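Local coordinates for protein putative cytochrome P450 154A1 (Streptomyces coelicolor, PDB 1ODO) that is a putative cytochrome P450, a haem protein of the mainly helical P450 fold, modelled here with 4-phenyl-1H-imidazole in its pocket, at residues V47-L52 against I315-A320; V58-R63 against K290-R295. All coordinates share one frame; numbering follows the deposited sequence.

Interaction 1 (V47-L52 against I315-A320); sequences VLLKQL and ILASYA. With HEM (protoporphyrin IX containing Fe), chain B.
The ring of Tyr-319 meets Leu-49 obliquely, with CD2 of the leucine 3.7 Å from ring atom CE2 and the two side chains crossing at about a right angle. Over one face of the ring sits CB of Ala-317, 3.5 Å above the plane and displaced toward the rim; at the edge, in the plane, lies the haem propionate oxygen O1D. Tyr-319 OH donates to this oxygen across a short 2.5 Å, so the phenol combines an apolar ring for the protein interior with a donor for the carboxylate. In Leu-49, CG lies anti to the backbone N (chi1 -162°), which brings the branch point toward the strand; from there CD1 reaches Ala-317 CB (3.8 Å) and CD2 the tyrosine ring. The small alanine suits a strand residue placed between leucine and tyrosine. One helical turn further on, Leu-52 CD1 approaches Ile-315 CG2 more loosely, at 4.3 Å, and Val-43 of the adjoining strand packs against both. The arrangement is that of a short helix, equivalent to helix B of P450s, lying on the mixed sheet of the fold, where the first residue of helix 319-322, just after strand 314-317, gives its phenol to a haem propionate.

Interaction 2 (V58-R63 against K290-R295); sequences VSKDAR and KHLPLR. With HEM (protoporphyrin IX containing Fe), chain B.
Lys-60 and Arg-295 lie obliquely against each other: CD of the lysine sits over one face of the guanidinium, offset toward its rim, 3.6 Å from Arg-295 NH2. Extended from CG to NE, the arginine chain carries its flat end to the haem propionate, whose carboxyl carbon lies near the guanidinium plane. NH1 of Arg-295 donates to haem O1D at 2.8 Å, and NH2 of Arg-295 reaches haem O2D at 2.9 Å along a straighter path (157°). The two bonds form a twisted fork that restrains the rotation of both groups: the carboxylate is turned by about 55°, one oxygen on each side of the guanidinium plane. The positive guanidinium would be expected to favour an ionised carboxylate. Val-58 crosses the arginine at about a right angle, its branched side chain presenting CG1 to the aliphatic part, 3.7 Å from Arg-295 CD.

Lys-60 bends at chi3 (70°), turning CE off the line of the earlier chain. A long lysine suits this place: its methylenes meet the guanidinium face while its ammonium bonds to Phe-88 O, and the Phe-88 ring adds a cation-pi contact. NZ ends 4.8 Å from Arg-295 NH1; the propionate, near both cations, would be expected to ease their repulsion. Leu-292, apolar beside the propionate, lies across the lysine, its CD1 3.7 Å from Lys-60 NZ.

Between the backbones, Arg-295 CA makes a CH...O contact with Ser-59 O at 3.1 Å. A water lies 2.7 Å from Lys-60 O and, farther off, near Leu-294 O, bridging the two backbones.

Strand 58-59 is an outermost strand of the mixed P450 sheet and pairs antiparallel with strand 292-297; an arginine from that inner strand clasping a haem propionate is a familiar element of the P450 haem site.

After helix 17-25 and the hairpin 30-43, the chain forms helix 46-52 and then strand 58-59; each is met by a strand from the C-terminal half. Between segments 58-63 and 290-295 lie 226 mostly helical residues, after which strand 292-297 closes the loop of interaction 2. The chain then continues to strand 314-317 and the helix start beyond it, closing the wider loop of interaction 1, which encloses the other without crossing it. The two contacts join directly: Ile-315 N probably bonds to Arg-295 O between neighbouring strands, and Ser-318 OG to His-291 ND1. Together they tie helix 46-52 and edge strand 58-59 to the sheet, and both meet on one haem propionate.

Interaction 1 (V47-L52 against I315-A320)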
loop_
_atom_site.group_PDB
_atom_site.type_symbol
_atom_site.label_atom_id
_atom_site.label_comp_id
_atom_site.label_asym_id
_atom_site.label_seq_id
_atom_site.Cartn_x
_atom_site.Cartn_y
_atom_site.Cartn_z
ATOM N N VAL A 47 -12.353 -12.120 10.877
ATOM C CA VAL A 47 -13.294 -11.781 11.943
ATOM C C VAL A 47 -12.484 -11.256 13.127
ATOM O O VAL A 47 -12.756 -10.178 13.662
ATOM C CB VAL A 47 -14.113 -13.016 12.378
ATOM C CG1 VAL A 47 -14.990 -12.674 13.579
ATOM C CG2 VAL A 47 -14.978 -13.489 11.220
ATOM N N LEU A 48 -11.474 -12.023 13.521
ATOM C CA LEU A 48 -10.618 -11.642 14.635
ATOM C C LEU A 48 -9.864 -10.356 14.304
ATOM O O LEU A 48 -9.751 -9.451 15.133
ATOM C CB LEU A 48 -9.619 -12.769 14.935
ATOM C CG LEU A 48 -8.558 -12.486 16.002
ATOM C CD1 LEU A 48 -9.234 -12.138 17.327
ATOM C CD2 LEU A 48 -7.662 -13.716 16.168
ATOM N N LEU A 49 -9.356 -10.265 13.083
ATOM C CA LEU A 49 -8.618 -9.075 12.686
ATOM C C LEU A 49 -9.492 -7.817 12.813
ATOM O O LEU A 49 -9.056 -6.812 13.371
ATOM C CB LEU A 49 -8.089 -9.245 11.258
ATOM C CG LEU A 49 -6.952 -8.337 10.780
ATOM C CD1 LEU A 49 -5.874 -8.191 11.856
ATOM C CD2 LEU A 49 -6.356 -8.935 9.503
ATOM N N LYS A 50 -10.725 -7.872 12.320
ATOM C CA LYS A 50 -11.614 -6.713 12.410
ATOM C C LYS A 50 -11.890 -6.325 13.859
ATOM O O LYS A 50 -12.054 -5.143 14.173
ATOM C CB LYS A 50 -12.931 -6.984 11.685
ATOM C CG LYS A 50 -12.815 -6.946 10.167
ATOM C CD LYS A 50 -14.157 -7.256 9.530
ATOM C CE LYS A 50 -14.124 -7.092 8.029
ATOM N NZ LYS A 50 -15.459 -7.435 7.456
ATOM N N GLN A 51 -11.955 -7.315 14.744
ATOM C CA GLN A 51 -12.206 -7.030 16.153
ATOM C C GLN A 51 -10.980 -6.330 16.737
ATOM O O GLN A 51 -11.103 -5.342 17.460
ATOM C CB GLN A 51 -12.490 -8.323 16.921
ATOM C CG GLN A 51 -13.715 -9.052 16.407
ATOM C CD GLN A 51 -13.946 -10.381 17.090
ATOM O OE1 GLN A 51 -12.997 -11.088 17.432
ATOM N NE2 GLN A 51 -15.214 -10.740 17.272
ATOM N N LEU A 52 -9.793 -6.838 16.417
ATOM C CA LEU A 52 -8.565 -6.235 16.926
ATOM C C LEU A 52 -8.384 -4.818 16.387
ATOM O O LEU A 52 -7.953 -3.921 17.112
ATOM C CB LEU A 52 -7.351 -7.087 16.546
ATOM C CG LEU A 52 -7.295 -8.470 17.206
ATOM C CD1 LEU A 52 -6.158 -9.275 16.596
ATOM C CD2 LEU A 52 -7.101 -8.318 18.717
ATOM N N ILE A 315 1.396 -7.281 17.123
ATOM C CA ILE A 315 0.346 -7.887 16.312
ATOM C C ILE A 315 0.556 -7.462 14.864
ATOM O O ILE A 315 0.585 -6.270 14.559
ATOM C CB ILE A 315 -1.041 -7.409 16.775
ATOM C CG1 ILE A 315 -1.293 -7.884 18.206
ATOM C CG2 ILE A 315 -2.121 -7.913 15.815
ATOM C CD1 ILE A 315 -2.524 -7.269 18.853
ATOM N N LEU A 316 0.707 -8.442 13.982
ATOM C CA LEU A 316 0.917 -8.185 12.561
ATOM C C LEU A 316 -0.325 -8.539 11.746
ATOM O O LEU A 316 -0.695 -9.705 11.651
ATOM C CB LEU A 316 2.100 -9.015 12.055
ATOM C CG LEU A 316 2.491 -8.838 10.584
ATOM C CD1 LEU A 316 3.243 -7.519 10.403
ATOM C CD2 LEU A 316 3.364 -10.014 10.158
ATOM N N ALA A 317 -0.966 -7.539 11.156
ATOM C CA ALA A 317 -2.161 -7.790 10.357
ATOM C C ALA A 317 -1.723 -8.371 9.015
ATOM O O ALA A 317 -1.037 -7.702 8.241
ATOM C CB ALA A 317 -2.936 -6.492 10.146
ATOM N N SER A 318 -2.105 -9.619 8.754
ATOM C CA SER A 318 -1.751 -10.293 7.503
ATOM C C SER A 318 -2.960 -10.273 6.568
ATOM O O SER A 318 -3.666 -11.269 6.398
ATOM C CB SER A 318 -1.302 -11.727 7.805
ATOM O OG SER A 318 -0.089 -11.715 8.547
ATOM N N TYR A 319 -3.172 -9.109 5.962
ATOM C CA TYR A 319 -4.275 -8.858 5.041
ATOM C C TYR A 319 -4.437 -9.747 3.819
ATOM O O TYR A 319 -5.553 -10.177 3.509
ATOM C CB TYR A 319 -4.209 -7.398 4.596
ATOM C CG TYR A 319 -4.411 -6.421 5.732
ATOM C CD1 TYR A 319 -3.673 -5.241 5.800
ATOM C CD2 TYR A 319 -5.367 -6.657 6.719
ATOM C CE1 TYR A 319 -3.884 -4.317 6.823
ATOM C CE2 TYR A 319 -5.589 -5.739 7.746
ATOM C CZ TYR A 319 -4.843 -4.571 7.787
ATOM O OH TYR A 319 -5.060 -3.656 8.793
ATOM N N ALA A 320 -3.340 -10.006 3.113
ATOM C CA ALA A 320 -3.393 -10.844 1.922
ATOM C C ALA A 320 -3.918 -12.237 2.245
ATOM O O ALA A 320 -4.798 -12.747 1.549
ATOM C CB ALA A 320 -2.011 -10.935 1.280
HETATM C CHA HEM B . -2.875 3.401 5.566
HETATM C CHB HEM B . -2.546 7.000 2.383
HETATM C CHC HEM B . -2.884 3.832 -1.245
HETATM C CHD HEM B . -3.187 0.252 1.945
HETATM C C1A HEM B . -2.772 4.667 5.041
HETATM C C2A HEM B . -2.654 5.908 5.800
HETATM C C3A HEM B . -2.557 6.910 4.915
HETATM C C4A HEM B . -2.617 6.333 3.579
HETATM C CMA HEM B . -2.402 8.413 5.206
HETATM C CAA HEM B . -2.644 5.989 7.342
HETATM C CBA HEM B . -4.080 5.997 7.897
HETATM C CGA HEM B . -4.196 6.061 9.419
HETATM O O1A HEM B . -3.296 5.427 10.075
HETATM O O2A HEM B . -5.130 6.694 9.908
HETATM C C1B HEM B . -2.600 6.462 1.124
HETATM C C2B HEM B . -2.508 7.236 -0.101
HETATM C C3B HEM B . -2.604 6.347 -1.132
HETATM C C4B HEM B . -2.753 5.029 -0.555
HETATM C CMB HEM B . -2.334 8.767 -0.164
HETATM C CAB HEM B . -2.564 6.615 -2.649
HETATM C CBB HEM B . -3.747 7.442 -3.179
HETATM C C1C HEM B . -3.006 2.570 -0.681
HETATM C C2C HEM B . -3.129 1.328 -1.460
HETATM C C3C HEM B . -3.210 0.318 -0.564
HETATM C C4C HEM B . -3.145 0.921 0.751
HETATM C CMC HEM B . -3.144 1.289 -3.020
HETATM C CAC HEM B . -3.338 -1.215 -0.768
HETATM C CBC HEM B . -4.386 -1.697 -1.778
HETATM C C1D HEM B . -3.125 0.776 3.206
HETATM C C2D HEM B . -3.157 0.019 4.436
HETATM C C3D HEM B . -3.060 0.902 5.458
HETATM C C4D HEM B . -2.982 2.217 4.865
HETATM C CMD HEM B . -3.264 -1.517 4.514
HETATM C CAD HEM B . -3.011 0.552 6.953
HETATM C CBD HEM B . -4.291 0.027 7.612
HETATM C CGD HEM B . -3.943 -0.296 9.049
HETATM O O1D HEM B . -3.894 -1.482 9.397
HETATM O O2D HEM B . -3.678 0.679 9.790
HETATM N NA HEM B . -2.755 4.959 3.698
HETATM N NB HEM B . -2.742 5.112 0.821
HETATM N NC HEM B . -3.025 2.293 0.663
HETATM N ND HEM B . -3.010 2.136 3.479
HETATM FE FE HEM B . -2.897 3.614 2.176
#

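Interaction 2 (V58-R63 against K290-R295)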
loop_
_atom_site.group_PDB
_atom_site.type_symbol
_atom_site.label_atom_id
_atom_site.label_comp_id
_atom_site.label_asym_id
_atom_site.label_seq_id
_atom_site.Cartn_x
_atom_site.Cartn_y
_atom_site.Cartn_z
ATOM N N VAL A 58 -5.976 -2.368 21.422
ATOM C CA VAL A 58 -4.942 -2.589 20.417
ATOM C C VAL A 58 -4.473 -1.211 19.969
ATOM O O VAL A 58 -5.288 -0.305 19.770
ATOM C CB VAL A 58 -5.495 -3.392 19.227
ATOM C CG1 VAL A 58 -4.452 -3.494 18.132
ATOM C CG2 VAL A 58 -5.900 -4.789 19.704
ATOM N N SER A 59 -3.163 -1.054 19.806
ATOM C CA SER A 59 -2.596 0.230 19.396
ATOM C C SER A 59 -1.453 0.173 18.387
ATOM O O SER A 59 -0.771 -0.844 18.256
ATOM C CB SER A 59 -2.099 0.955 20.651
ATOM O OG SER A 59 -1.246 2.045 20.341
ATOM N N LYS A 60 -1.252 1.290 17.687
ATOM C CA LYS A 60 -0.192 1.413 16.693
ATOM C C LYS A 60 0.893 2.326 17.266
ATOM O O LYS A 60 1.892 2.606 16.603
ATOM C CB LYS A 60 -0.714 2.037 15.392
ATOM C CG LYS A 60 -1.746 1.205 14.638
ATOM C CD LYS A 60 -1.748 1.561 13.154
ATOM C CE LYS A 60 -0.462 1.075 12.480
ATOM N NZ LYS A 60 -0.219 1.703 11.155
ATOM N N ASP A 61 0.683 2.803 18.495
ATOM C CA ASP A 61 1.642 3.694 19.154
ATOM C C ASP A 61 2.680 2.886 19.930
ATOM O O ASP A 61 2.472 2.554 21.100
ATOM C CB ASP A 61 0.900 4.641 20.107
ATOM C CG ASP A 61 1.793 5.746 20.657
ATOM O OD1 ASP A 61 3.030 5.577 20.672
ATOM O OD2 ASP A 61 1.251 6.782 21.092
ATOM N N ALA A 62 3.795 2.579 19.269
ATOM C CA ALA A 62 4.879 1.806 19.873
ATOM C C ALA A 62 5.503 2.508 21.073
ATOM O O ALA A 62 5.788 1.890 22.095
ATOM C CB ALA A 62 5.955 1.520 18.827
ATOM N N ARG A 63 5.722 3.808 20.933
ATOM C CA ARG A 63 6.312 4.603 21.997
ATOM C C ARG A 63 5.534 4.439 23.300
ATOM O O ARG A 63 6.119 4.280 24.370
ATOM C CB ARG A 63 6.327 6.070 21.568
ATOM C CG ARG A 63 7.169 6.982 22.427
ATOM C CD ARG A 63 7.455 8.300 21.703
ATOM N NE ARG A 63 8.286 8.119 20.511
ATOM C CZ ARG A 63 7.828 7.778 19.309
ATOM N NH1 ARG A 63 6.533 7.577 19.119
ATOM N NH2 ARG A 63 8.672 7.639 18.293
ATOM N N LYS A 290 0.737 -6.904 1.804
ATOM C CA LYS A 290 0.448 -8.215 2.384
ATOM C C LYS A 290 0.397 -8.309 3.903
ATOM O O LYS A 290 -0.418 -9.050 4.453
ATOM C CB LYS A 290 1.454 -9.237 1.845
ATOM C CG LYS A 290 1.418 -9.371 0.325
ATOM C CD LYS A 290 2.554 -10.248 -0.193
ATOM C CE LYS A 290 3.899 -9.549 -0.054
ATOM N NZ LYS A 290 5.022 -10.392 -0.566
ATOM N N HIS A 291 1.278 -7.576 4.576
ATOM C CA HIS A 291 1.338 -7.581 6.041
ATOM C C HIS A 291 1.543 -6.140 6.479
ATOM O O HIS A 291 2.266 -5.388 5.818
ATOM C CB HIS A 291 2.524 -8.423 6.523
ATOM C CG HIS A 291 2.501 -9.842 6.048
ATOM N ND1 HIS A 291 1.713 -10.812 6.629
ATOM C CD2 HIS A 291 3.179 -10.456 5.049
ATOM C CE1 HIS A 291 1.906 -11.963 6.008
ATOM N NE2 HIS A 291 2.791 -11.773 5.044
ATOM N N LEU A 292 0.942 -5.763 7.602
ATOM C CA LEU A 292 1.076 -4.395 8.089
ATOM C C LEU A 292 1.716 -4.251 9.465
ATOM O O LEU A 292 1.095 -4.533 10.482
ATOM C CB LEU A 292 -0.308 -3.721 8.096
ATOM C CG LEU A 292 -0.440 -2.188 8.125
ATOM C CD1 LEU A 292 0.046 -1.618 9.455
ATOM C CD2 LEU A 292 0.348 -1.600 6.963
ATOM N N PRO A 293 2.985 -3.828 9.511
ATOM C CA PRO A 293 3.658 -3.647 10.801
ATOM C C PRO A 293 3.301 -2.236 11.290
ATOM O O PRO A 293 3.354 -1.290 10.510
ATOM C CB PRO A 293 5.131 -3.779 10.438
ATOM C CG PRO A 293 5.185 -3.189 9.073
ATOM C CD PRO A 293 3.941 -3.722 8.392
ATOM N N LEU A 294 2.904 -2.077 12.549
ATOM C CA LEU A 294 2.781 -3.154 13.518
ATOM C C LEU A 294 1.823 -2.616 14.585
ATOM O O LEU A 294 1.631 -1.404 14.696
ATOM C CB LEU A 294 4.153 -3.442 14.138
ATOM C CG LEU A 294 4.382 -4.742 14.911
ATOM C CD1 LEU A 294 4.152 -5.935 13.989
ATOM C CD2 LEU A 294 5.817 -4.759 15.458
ATOM N N ARG A 295 1.205 -3.510 15.350
ATOM C CA ARG A 295 0.279 -3.098 16.398
ATOM C C ARG A 295 0.693 -3.773 17.697
ATOM O O ARG A 295 1.461 -4.732 17.675
ATOM C CB ARG A 295 -1.158 -3.468 16.027
ATOM C CG ARG A 295 -1.802 -2.469 15.069
ATOM C CD ARG A 295 -3.227 -2.881 14.719
ATOM N NE ARG A 295 -3.972 -1.812 14.057
ATOM C CZ ARG A 295 -3.831 -1.459 12.781
ATOM N NH1 ARG A 295 -2.963 -2.086 11.994
ATOM N NH2 ARG A 295 -4.572 -0.477 12.289
HETATM C CHA HEM B . -2.875 3.401 5.566
HETATM C CHB HEM B . -2.546 7.000 2.383
HETATM C CHC HEM B . -2.884 3.832 -1.245
HETATM C CHD HEM B . -3.187 0.252 1.945
HETATM C C1A HEM B . -2.772 4.667 5.041
HETATM C C2A HEM B . -2.654 5.908 5.800
HETATM C C3A HEM B . -2.557 6.910 4.915
HETATM C C4A HEM B . -2.617 6.333 3.579
HETATM C CMA HEM B . -2.402 8.413 5.206
HETATM C CAA HEM B . -2.644 5.989 7.342
HETATM C CBA HEM B . -4.080 5.997 7.897
HETATM C CGA HEM B . -4.196 6.061 9.419
HETATM O O1A HEM B . -3.296 5.427 10.075
HETATM O O2A HEM B . -5.130 6.694 9.908
HETATM C C1B HEM B . -2.600 6.462 1.124
HETATM C C2B HEM B . -2.508 7.236 -0.101
HETATM C C3B HEM B . -2.604 6.347 -1.132
HETATM C C4B HEM B . -2.753 5.029 -0.555
HETATM C CMB HEM B . -2.334 8.767 -0.164
HETATM C CAB HEM B . -2.564 6.615 -2.649
HETATM C CBB HEM B . -3.747 7.442 -3.179
HETATM C C1C HEM B . -3.006 2.570 -0.681
HETATM C C2C HEM B . -3.129 1.328 -1.460
HETATM C C3C HEM B . -3.210 0.318 -0.564
HETATM C C4C HEM B . -3.145 0.921 0.751
HETATM C CMC HEM B . -3.144 1.289 -3.020
HETATM C CAC HEM B . -3.338 -1.215 -0.768
HETATM C CBC HEM B . -4.386 -1.697 -1.778
HETATM C C1D HEM B . -3.125 0.776 3.206
HETATM C C2D HEM B . -3.157 0.019 4.436
HETATM C C3D HEM B . -3.060 0.902 5.458
HETATM C C4D HEM B . -2.982 2.217 4.865
HETATM C CMD HEM B . -3.264 -1.517 4.514
HETATM C CAD HEM B . -3.011 0.552 6.953
HETATM C CBD HEM B . -4.291 0.027 7.612
HETATM C CGD HEM B . -3.943 -0.296 9.049
HETATM O O1D HEM B . -3.894 -1.482 9.397
HETATM O O2D HEM B . -3.678 0.679 9.790
HETATM N NA HEM B . -2.755 4.959 3.698
HETATM N NB HEM B . -2.742 5.112 0.821
HETATM N NC HEM B . -3.025 2.293 0.663
HETATM N ND HEM B . -3.010 2.136 3.479
HETATM FE FE HEM B . -2.897 3.614 2.176
HETATM O O HOH W 1 3.598 1.019 15.289
#